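Local coordinates for beta-mannosidase (Trichoderma harzianum, PDB 4CVU), which probably hydrolyses beta-mannosides, releasing terminal mannose from their non-reducing ends, as a fungal member of glycoside hydrolase family 2, at residues Y427-D437 / R474-W484; I94-T105 / S140-P150. One frame throughout, in Å; residues are numbered along the deposited sequence.

Contact 1: Y427-D437 / R474-W484; sequences YLPDWIYDIAD and RLNHHASLACW. With CD (cadmium ion), chain S; CD (cadmium ion), chain R.
In the (beta/alpha)8-type catalytic domain of this family 2 glycosidase, helix 430-439 packs on the turns that lead from helix 458-475 into strand 481-485, with two cadmium ions at the seam. Tyr433 lies at the centre. Its CB sits over the middle of the His478 ring, 3.4 Å from the centroid, while CD2 of Leu475 rests on a face of the phenol ring. The phenol OH reaches Ser445 on strand 442-446. Shortening Tyr433 to an alanine is likely to open a gap beside Leu475 and Leu481 and to leave the Ser445 hydroxyl without this partner. Arg474, its chain bent at chi3 (64°), turns NH1 and NH2 end-on to the carbonyl O of Leu428, which lies in the guanidinium plane. Asp430 OD1 joins both cadmium ions; His477 NE2 binds one at 2.8 Å, and both carboxylate oxygens of Asp434 bind the other. Asp437 bridges two residues of the turn His478 to Leu481: OD1 accepts from the backbone N of Ser480 at 2.8 Å and, weakly, from its OG. Fixing the imidazole's rotation, His478 ND1 donates to the syn side of Asp437 OD2 at 2.7 Å, nearly straight (177°), with the oxygen in the imidazole plane but the donor tilted from the carboxylate plane.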
loop_
_atom_site.group_PDB
_atom_site.type_symbol
_atom_site.label_atom_id
_atom_site.label_comp_id
_atom_site.label_asym_id
_atom_site.label_seq_id
_atom_site.Cartn_x
_atom_site.Cartn_y
_atom_site.Cartn_z
ATOM N N TYR A 427 8.494 28.404 13.957
ATOM C CA TYR A 427 7.748 29.672 13.911
ATOM C C TYR A 427 6.820 29.637 12.717
ATOM O O TYR A 427 7.269 29.473 11.594
ATOM C CB TYR A 427 8.669 30.934 13.847
ATOM C CG TYR A 427 9.731 30.950 14.913
ATOM C CD1 TYR A 427 9.448 31.389 16.198
ATOM C CD2 TYR A 427 11.002 30.447 14.656
ATOM C CE1 TYR A 427 10.416 31.369 17.188
ATOM C CE2 TYR A 427 11.980 30.435 15.631
ATOM C CZ TYR A 427 11.672 30.869 16.901
ATOM O OH TYR A 427 12.656 30.804 17.863
ATOM N N LEU A 428 5.515 29.796 12.961
ATOM C CA LEU A 428 4.548 29.674 11.891
ATOM C C LEU A 428 4.661 30.811 10.909
ATOM O O LEU A 428 4.912 31.980 11.273
ATOM C CB LEU A 428 3.100 29.602 12.418
ATOM C CG LEU A 428 2.758 28.466 13.390
ATOM C CD1 LEU A 428 1.291 28.533 13.745
ATOM C CD2 LEU A 428 3.098 27.089 12.824
ATOM N N PRO A 429 4.461 30.495 9.639
ATOM C CA PRO A 429 4.430 31.561 8.640
ATOM C C PRO A 429 3.255 32.514 8.852
ATOM O O PRO A 429 2.245 32.117 9.437
ATOM C CB PRO A 429 4.267 30.784 7.318
ATOM C CG PRO A 429 4.765 29.419 7.604
ATOM C CD PRO A 429 4.464 29.152 9.049
ATOM N N ASP A 430 3.399 33.761 8.391
ATOM C CA ASP A 430 2.369 34.780 8.498
ATOM C C ASP A 430 0.967 34.262 8.097
ATOM O O ASP A 430 -0.017 34.563 8.772
ATOM C CB ASP A 430 2.743 36.048 7.649
ATOM C CG ASP A 430 1.571 37.049 7.507
ATOM O OD1 ASP A 430 1.037 37.618 8.520
ATOM O OD2 ASP A 430 1.156 37.299 6.352
ATOM N N TRP A 431 0.879 33.517 7.000
ATOM C CA TRP A 431 -0.413 33.096 6.510
ATOM C C TRP A 431 -1.212 32.211 7.481
ATOM O O TRP A 431 -2.433 32.230 7.437
ATOM C CB TRP A 431 -0.325 32.482 5.110
ATOM C CG TRP A 431 0.361 31.159 5.010
ATOM C CD1 TRP A 431 1.684 30.929 4.740
ATOM C CD2 TRP A 431 -0.253 29.876 5.112
ATOM N NE1 TRP A 431 1.930 29.581 4.692
ATOM C CE2 TRP A 431 0.761 28.909 4.916
ATOM C CE3 TRP A 431 -1.563 29.443 5.359
ATOM C CZ2 TRP A 431 0.500 27.531 4.950
ATOM C CZ3 TRP A 431 -1.816 28.082 5.391
ATOM C CH2 TRP A 431 -0.785 27.141 5.184
ATOM N N ILE A 432 -0.538 31.504 8.386
ATOM C CA ILE A 432 -1.220 30.652 9.354
ATOM C C ILE A 432 -1.742 31.489 10.539
ATOM O O ILE A 432 -2.854 31.262 10.995
ATOM C CB ILE A 432 -0.312 29.492 9.846
ATOM C CG1 ILE A 432 -0.004 28.552 8.689
ATOM C CG2 ILE A 432 -0.998 28.723 10.974
ATOM C CD1 ILE A 432 0.904 27.388 9.032
ATOM N N TYR A 433 -0.931 32.415 11.047
ATOM C CA TYR A 433 -1.393 33.388 12.043
ATOM C C TYR A 433 -2.555 34.203 11.468
ATOM O O TYR A 433 -3.458 34.561 12.187
ATOM C CB TYR A 433 -0.271 34.344 12.508
ATOM C CG TYR A 433 0.619 33.796 13.628
ATOM C CD1 TYR A 433 1.751 33.029 13.352
ATOM C CD2 TYR A 433 0.339 34.070 14.964
ATOM C CE1 TYR A 433 2.563 32.523 14.380
ATOM C CE2 TYR A 433 1.160 33.592 15.988
ATOM C CZ TYR A 433 2.275 32.818 15.691
ATOM O OH TYR A 433 3.102 32.317 16.697
ATOM N N ASP A 434 -2.547 34.483 10.166
ATOM C CA ASP A 434 -3.679 35.171 9.548
ATOM C C ASP A 434 -4.994 34.449 9.743
ATOM O O ASP A 434 -6.030 35.084 9.990
ATOM C CB ASP A 434 -3.476 35.312 8.033
ATOM C CG ASP A 434 -2.513 36.402 7.677
ATOM O OD1 ASP A 434 -2.100 37.214 8.568
ATOM O OD2 ASP A 434 -2.175 36.431 6.473
ATOM N N ILE A 435 -4.965 33.138 9.604
ATOM C CA ILE A 435 -6.140 32.327 9.748
ATOM C C ILE A 435 -6.601 32.434 11.212
ATOM O O ILE A 435 -7.767 32.665 11.529
ATOM C CB ILE A 435 -5.829 30.877 9.352
ATOM C CG1 ILE A 435 -5.720 30.815 7.809
ATOM C CG2 ILE A 435 -6.957 29.955 9.802
ATOM C CD1 ILE A 435 -5.016 29.623 7.272
ATOM N N ALA A 436 -5.662 32.299 12.101
ATOM C CA ALA A 436 -5.992 32.417 13.543
ATOM C C ALA A 436 -6.608 33.780 13.841
ATOM O O ALA A 436 -7.714 33.873 14.363
ATOM C CB ALA A 436 -4.719 32.197 14.337
ATOM N N ASP A 437 -5.926 34.848 13.433
ATOM C CA ASP A 437 -6.427 36.223 13.573
ATOM C C ASP A 437 -7.909 36.395 13.252
ATOM O O ASP A 437 -8.691 36.911 14.057
ATOM C CB ASP A 437 -5.659 37.151 12.604
ATOM C CG ASP A 437 -4.268 37.433 13.026
ATOM O OD1 ASP A 437 -3.860 37.083 14.160
ATOM O OD2 ASP A 437 -3.551 38.074 12.213
ATOM N N ARG A 474 8.551 40.008 13.216
ATOM C CA ARG A 474 7.665 39.527 12.135
ATOM C C ARG A 474 6.233 39.277 12.612
ATOM O O ARG A 474 5.286 39.664 11.940
ATOM C CB ARG A 474 8.246 38.254 11.482
ATOM C CG ARG A 474 7.398 37.648 10.354
ATOM C CD ARG A 474 8.081 36.455 9.658
ATOM N NE ARG A 474 8.269 35.328 10.558
ATOM C CZ ARG A 474 7.349 34.387 10.808
ATOM N NH1 ARG A 474 6.172 34.407 10.195
ATOM N NH2 ARG A 474 7.612 33.421 11.667
ATOM N N LEU A 475 6.110 38.644 13.777
ATOM C CA LEU A 475 4.827 38.099 14.251
ATOM C C LEU A 475 4.023 39.028 15.142
ATOM O O LEU A 475 2.830 38.802 15.333
ATOM C CB LEU A 475 5.067 36.780 14.982
ATOM C CG LEU A 475 5.496 35.632 14.058
ATOM C CD1 LEU A 475 5.901 34.403 14.870
ATOM C CD2 LEU A 475 4.379 35.263 13.107
ATOM N N ASN A 476 4.666 40.103 15.639
ATOM C CA ASN A 476 4.107 40.931 16.706
ATOM C C ASN A 476 2.756 41.579 16.403
ATOM O O ASN A 476 1.977 41.830 17.307
ATOM C CB ASN A 476 5.086 42.048 17.105
ATOM C CG ASN A 476 4.746 42.633 18.442
ATOM O OD1 ASN A 476 4.841 41.967 19.467
ATOM N ND2 ASN A 476 4.295 43.865 18.436
ATOM N N HIS A 477 2.489 41.840 15.129
ATOM C CA HIS A 477 1.264 42.529 14.740
ATOM C C HIS A 477 0.009 41.668 14.670
ATOM O O HIS A 477 -1.075 42.191 14.422
ATOM C CB HIS A 477 1.460 43.132 13.351
ATOM C CG HIS A 477 1.469 42.123 12.263
ATOM N ND1 HIS A 477 0.339 41.817 11.531
ATOM C CD2 HIS A 477 2.454 41.329 11.786
ATOM C CE1 HIS A 477 0.634 40.895 10.634
ATOM N NE2 HIS A 477 1.904 40.580 10.773
ATOM N N HIS A 478 0.174 40.343 14.797
ATOM C CA HIS A 478 -0.956 39.423 14.732
ATOM C C HIS A 478 -1.784 39.471 15.987
ATOM O O HIS A 478 -1.263 39.202 17.075
ATOM C CB HIS A 478 -0.451 37.999 14.501
ATOM C CG HIS A 478 0.030 37.766 13.113
ATOM N ND1 HIS A 478 -0.829 37.747 12.037
ATOM C CD2 HIS A 478 1.266 37.576 12.612
ATOM C CE1 HIS A 478 -0.147 37.506 10.937
ATOM N NE2 HIS A 478 1.131 37.433 11.249
ATOM N N ALA A 479 -3.079 39.782 15.848
ATOM C CA ALA A 479 -3.971 39.810 17.031
ATOM C C ALA A 479 -4.107 38.457 17.741
ATOM O O ALA A 479 -4.319 38.407 18.959
ATOM C CB ALA A 479 -5.334 40.337 16.659
ATOM N N SER A 480 -3.938 37.365 16.986
ATOM C CA SER A 480 -4.022 36.006 17.569
ATOM C C SER A 480 -2.851 35.670 18.517
ATOM O O SER A 480 -2.979 34.806 19.376
ATOM C CB SER A 480 -4.070 34.993 16.441
ATOM O OG SER A 480 -2.770 34.825 15.939
ATOM N N LEU A 481 -1.717 36.341 18.363
ATOM C CA LEU A 481 -0.528 36.034 19.141
ATOM C C LEU A 481 -0.829 36.343 20.589
ATOM O O LEU A 481 -1.260 37.432 20.913
ATOM C CB LEU A 481 0.675 36.852 18.654
ATOM C CG LEU A 481 1.965 36.740 19.483
ATOM C CD1 LEU A 481 2.478 35.305 19.500
ATOM C CD2 LEU A 481 3.058 37.696 18.971
ATOM N N ALA A 482 -0.607 35.379 21.467
ATOM C CA ALA A 482 -1.089 35.509 22.835
ATOM C C ALA A 482 -0.002 35.560 23.904
ATOM O O ALA A 482 -0.248 35.999 25.039
ATOM C CB ALA A 482 -2.055 34.383 23.103
ATOM N N CYS A 483 1.192 35.123 23.552
ATOM C CA CYS A 483 2.321 35.093 24.473
ATOM C C CYS A 483 3.508 34.466 23.744
ATOM O O CYS A 483 3.342 33.873 22.665
ATOM C CB CYS A 483 2.030 34.281 25.742
ATOM S SG CYS A 483 1.720 32.499 25.460
ATOM N N TRP A 484 4.697 34.655 24.313
ATOM C CA TRP A 484 5.885 33.949 23.896
ATOM C C TRP A 484 6.434 33.222 25.096
ATOM O O TRP A 484 6.577 33.802 26.171
ATOM C CB TRP A 484 6.975 34.898 23.385
ATOM C CG TRP A 484 6.752 35.357 22.015
ATOM C CD1 TRP A 484 6.424 36.611 21.633
ATOM C CD2 TRP A 484 6.844 34.573 20.809
ATOM N NE1 TRP A 484 6.323 36.673 20.263
ATOM C CE2 TRP A 484 6.557 35.433 19.734
ATOM C CE3 TRP A 484 7.115 33.214 20.540
ATOM C CZ2 TRP A 484 6.552 35.004 18.407
ATOM C CZ3 TRP A 484 7.131 32.791 19.219
ATOM C CH2 TRP A 484 6.827 33.669 18.169
HETATM CD CD CD S . 3.248 39.058 8.876
HETATM CD CD CD R . -0.761 38.473 6.677
HETATM O O HOH W 1 -3.818 40.667 13.070
HETATM O O HOH W 2 4.075 37.186 10.221
HETATM O O HOH W 3 -1.071 38.717 4.586
HETATM O O HOH W 4 -0.806 40.857 7.620
HETATM O O HOH W 5 3.156 39.918 6.346
#

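Contact 2: I94-T105 / S140-P150; sequences ISGLSKHSDIAT and SSALASCKSDP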
loop_
_atom_site.group_PDB
_atom_site.type_symbol
_atom_site.label_atom_id
_atom_site.label_comp_id
_atom_site.label_asym_id
_atom_site.label_seq_id
_atom_site.Cartn_x
_atom_site.Cartn_y
_atom_site.Cartn_z
ATOM N N ILE A 94 19.873 33.025 -14.894
ATOM C CA ILE A 94 18.784 33.976 -14.608
ATOM C C ILE A 94 18.856 35.133 -15.595
ATOM O O ILE A 94 19.878 35.811 -15.693
ATOM C CB ILE A 94 18.851 34.527 -13.158
ATOM C CG1 ILE A 94 18.824 33.381 -12.142
ATOM C CG2 ILE A 94 17.694 35.485 -12.883
ATOM C CD1 ILE A 94 18.900 33.823 -10.698
ATOM N N SER A 95 17.777 35.362 -16.325
ATOM C CA SER A 95 17.747 36.416 -17.328
ATOM C C SER A 95 17.050 37.665 -16.779
ATOM O O SER A 95 16.417 37.621 -15.719
ATOM C CB SER A 95 16.993 35.919 -18.543
ATOM O OG SER A 95 15.651 35.725 -18.191
ATOM N N GLY A 96 17.201 38.783 -17.488
ATOM C CA GLY A 96 16.487 40.021 -17.170
ATOM C C GLY A 96 17.006 40.887 -16.020
ATOM O O GLY A 96 16.312 41.789 -15.582
ATOM N N LEU A 97 18.200 40.621 -15.504
ATOM C CA LEU A 97 18.773 41.493 -14.467
ATOM C C LEU A 97 19.531 42.637 -15.179
ATOM O O LEU A 97 20.193 42.406 -16.189
ATOM C CB LEU A 97 19.718 40.726 -13.522
ATOM C CG LEU A 97 19.142 39.505 -12.767
ATOM C CD1 LEU A 97 20.258 38.668 -12.156
ATOM C CD2 LEU A 97 18.165 39.936 -11.691
ATOM N N SER A 98 19.402 43.861 -14.671
ATOM C CA SER A 98 20.191 44.979 -15.182
ATOM C C SER A 98 21.640 44.862 -14.723
ATOM O O SER A 98 21.905 44.543 -13.561
ATOM C CB SER A 98 19.633 46.317 -14.702
ATOM O OG SER A 98 20.481 47.386 -15.127
ATOM N N LYS A 99 22.566 45.150 -15.632
ATOM C CA LYS A 99 23.999 45.140 -15.323
ATOM C C LYS A 99 24.589 46.542 -15.098
ATOM O O LYS A 99 25.809 46.693 -15.033
ATOM C CB LYS A 99 24.772 44.408 -16.430
ATOM C CG LYS A 99 24.381 42.923 -16.565
ATOM C CD LYS A 99 25.572 42.026 -16.887
ATOM C CE LYS A 99 26.472 41.812 -15.674
ATOM N NZ LYS A 99 27.524 40.775 -15.895
ATOM N N HIS A 100 23.730 47.551 -14.953
ATOM C CA HIS A 100 24.186 48.909 -14.643
ATOM C C HIS A 100 24.700 48.952 -13.206
ATOM O O HIS A 100 24.059 48.433 -12.302
ATOM C CB HIS A 100 23.054 49.932 -14.828
ATOM C CG HIS A 100 22.492 49.983 -16.224
ATOM N ND1 HIS A 100 21.174 50.299 -16.489
ATOM C CD2 HIS A 100 23.067 49.749 -17.431
ATOM C CE1 HIS A 100 20.967 50.267 -17.795
ATOM N NE2 HIS A 100 22.098 49.933 -18.388
ATOM N N SER A 101 25.854 49.573 -12.986
ATOM C CA SER A 101 26.451 49.636 -11.637
ATOM C C SER A 101 25.808 50.712 -10.724
ATOM O O SER A 101 26.162 50.828 -9.546
ATOM C CB SER A 101 27.961 49.826 -11.751
ATOM O OG SER A 101 28.256 51.075 -12.342
ATOM N N ASP A 102 24.849 51.473 -11.276
ATOM C CA ASP A 102 23.933 52.340 -10.491
ATOM C C ASP A 102 22.975 51.521 -9.590
ATOM O O ASP A 102 22.176 52.099 -8.833
ATOM C CB ASP A 102 23.067 53.211 -11.435
ATOM C CG ASP A 102 23.688 54.573 -11.748
ATOM O OD1 ASP A 102 24.896 54.764 -11.604
ATOM O OD2 ASP A 102 22.945 55.461 -12.154
ATOM N N ILE A 103 23.063 50.190 -9.677
ATOM C CA ILE A 103 22.029 49.283 -9.157
ATOM C C ILE A 103 22.579 48.290 -8.125
ATOM O O ILE A 103 23.652 47.734 -8.301
ATOM C CB ILE A 103 21.342 48.566 -10.341
ATOM C CG1 ILE A 103 20.248 49.473 -10.904
ATOM C CG2 ILE A 103 20.753 47.223 -9.928
ATOM C CD1 ILE A 103 19.842 49.147 -12.317
ATOM N N ALA A 104 21.840 48.094 -7.040
ATOM C CA ALA A 104 22.203 47.109 -6.029
ATOM C C ALA A 104 21.328 45.856 -6.225
ATOM O O ALA A 104 20.101 45.960 -6.296
ATOM C CB ALA A 104 22.015 47.669 -4.630
ATOM N N THR A 105 21.974 44.691 -6.302
ATOM C CA THR A 105 21.276 43.424 -6.493
ATOM C C THR A 105 21.401 42.593 -5.229
ATOM O O THR A 105 22.506 42.229 -4.840
ATOM C CB THR A 105 21.870 42.643 -7.679
ATOM O OG1 THR A 105 21.802 43.440 -8.873
ATOM C CG2 THR A 105 21.105 41.334 -7.929
ATOM N N SER A 140 25.945 42.263 -6.004
ATOM C CA SER A 140 26.219 43.228 -7.069
ATOM C C SER A 140 27.528 42.942 -7.794
ATOM O O SER A 140 27.579 42.977 -9.027
ATOM C CB SER A 140 26.224 44.651 -6.507
ATOM O OG SER A 140 24.907 45.045 -6.172
ATOM N N SER A 141 28.572 42.640 -7.025
ATOM C CA SER A 141 29.913 42.440 -7.590
ATOM C C SER A 141 30.055 41.084 -8.295
ATOM O O SER A 141 30.741 40.969 -9.293
ATOM C CB SER A 141 31.001 42.626 -6.512
ATOM O OG SER A 141 30.984 41.592 -5.544
ATOM N N ALA A 142 29.392 40.051 -7.780
ATOM C CA ALA A 142 29.363 38.758 -8.470
ATOM C C ALA A 142 28.695 38.920 -9.835
ATOM O O ALA A 142 29.194 38.427 -10.837
ATOM C CB ALA A 142 28.628 37.731 -7.633
ATOM N N LEU A 143 27.582 39.644 -9.865
ATOM C CA LEU A 143 26.878 39.925 -11.111
ATOM C C LEU A 143 27.772 40.675 -12.101
ATOM O O LEU A 143 27.790 40.354 -13.284
ATOM C CB LEU A 143 25.599 40.724 -10.825
ATOM C CG LEU A 143 24.757 41.232 -12.001
ATOM C CD1 LEU A 143 24.344 40.092 -12.912
ATOM C CD2 LEU A 143 23.522 41.974 -11.511
ATOM N N ALA A 144 28.514 41.668 -11.611
ATOM C CA ALA A 144 29.378 42.485 -12.476
ATOM C C ALA A 144 30.489 41.668 -13.117
ATOM O O ALA A 144 30.765 41.838 -14.284
ATOM C CB ALA A 144 29.970 43.645 -11.691
ATOM N N SER A 145 31.113 40.777 -12.353
ATOM C CA SER A 145 32.145 39.871 -12.887
ATOM C C SER A 145 31.587 38.782 -13.825
ATOM O O SER A 145 32.351 38.124 -14.536
ATOM C CB SER A 145 32.895 39.183 -11.737
ATOM O OG SER A 145 32.101 38.156 -11.135
ATOM N N CYS A 146 30.272 38.587 -13.819
ATOM C CA CYS A 146 29.681 37.449 -14.521
ATOM C C CYS A 146 29.712 37.642 -16.020
ATOM O O CYS A 146 29.140 38.593 -16.547
ATOM C CB CYS A 146 28.237 37.169 -14.074
ATOM S SG CYS A 146 27.817 35.408 -14.213
ATOM N N LYS A 147 30.360 36.704 -16.694
ATOM C CA LYS A 147 30.571 36.766 -18.143
ATOM C C LYS A 147 29.314 36.369 -18.952
ATOM O O LYS A 147 29.233 36.638 -20.148
ATOM C CB LYS A 147 31.770 35.884 -18.504
ATOM C CG LYS A 147 33.065 36.330 -17.815
ATOM C CD LYS A 147 34.302 35.563 -18.272
ATOM N N SER A 148 28.343 35.735 -18.289
ATOM C CA SER A 148 27.006 35.490 -18.850
ATOM C C SER A 148 25.926 35.574 -17.742
ATOM O O SER A 148 26.221 35.964 -16.613
ATOM C CB SER A 148 26.967 34.124 -19.564
ATOM O OG SER A 148 27.725 33.152 -18.872
ATOM N N ASP A 149 24.686 35.224 -18.077
ATOM C CA ASP A 149 23.583 35.219 -17.112
ATOM C C ASP A 149 23.903 34.372 -15.878
ATOM O O ASP A 149 24.392 33.253 -16.005
ATOM C CB ASP A 149 22.301 34.693 -17.764
ATOM C CG ASP A 149 21.622 35.724 -18.661
ATOM O OD1 ASP A 149 22.231 36.780 -18.979
ATOM O OD2 ASP A 149 20.457 35.469 -19.047
ATOM N N PRO A 150 23.618 34.905 -14.678
ATOM C CA PRO A 150 24.133 34.252 -13.477
ATOM C C PRO A 150 23.310 33.033 -13.044
ATOM O O PRO A 150 22.091 33.025 -13.164
ATOM C CB PRO A 150 24.096 35.365 -12.434
ATOM C CG PRO A 150 23.008 36.272 -12.869
ATOM C CD PRO A 150 22.885 36.149 -14.364
#
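Lys99 and Leu143 meet where the loop leading into strand 103-109 folds over the short helix 140-145. The lysine chain, bent at chi2 and chi3, runs past the leucine and brings NZ to the carbonyl O of Leu143, a hydrogen bond of 2.7 Å. The same oxygen accepts from the backbone N of Cys146, so two donors grip it at the C-terminal end of the helix, where the positive ammonium probably suits the helix dipole. On the way, CE of Lys99 passes CD1 of Leu143 at 3.9 Å.

Leu143 carries the apolar part. It extends from the helix into the loop, chi1 175° setting CG opposite the backbone N, and directs CD2 to OG1 of Thr105, 3.5 Å away, and to the carbonyl O of Ser98. Leu97 adds CD1, which touches CG of Pro150 at 3.7 Å and comes only loosely near Leu143. At the start of the helix, Ser140 OG accepts from the backbone N of Thr105 at 3.0 Å in a nearly straight bond (169°); the same hydroxyl is also hydrogen-bonded to Asp138. At the other end of the contact, the backbone N of Ile94 donates to the carbonyl O of Pro150 at 2.8 Å, and CB of Asp149 packs on the carbonyl O of Ile94.

Farther out, Ser98 OG accepts from the backbone N of His100 in an ST turn with Lys99 as its middle residue. Gln219 NE2 bonds both Ser98 O and Thr105 OG1, and a disulfide to Cys121 anchors Cys146. Within the galactose-binding-like domain, Phe120 of strand 116-120 packs against Leu97, Leu143 and Pro150, while strand 103-109 lies between strands 215-221 and 135-138, its 103-105 segment running at 104° to helix 140-145.

How the contacts relate
Both segments of contact 2 precede those of contact 1 in the chain. The centres of the two contacts are 37 Å apart and their nearest atoms about 21 Å, so neither reaches the other. Contact 1 is buried, its centre about 12 Å from the centre of the chain, in the domain expected to hold the catalytic machinery of a family 2 enzyme; contact 2 is partly buried and peripheral, its centre about 44 Å from the centre of the chain, in the galactose-binding-like domain. They also differ in their relation to bound metal: contact 1 supplies cadmium ligands directly, whereas the cadmium near contact 2 stays about 9 Å from the side chain of Ala104.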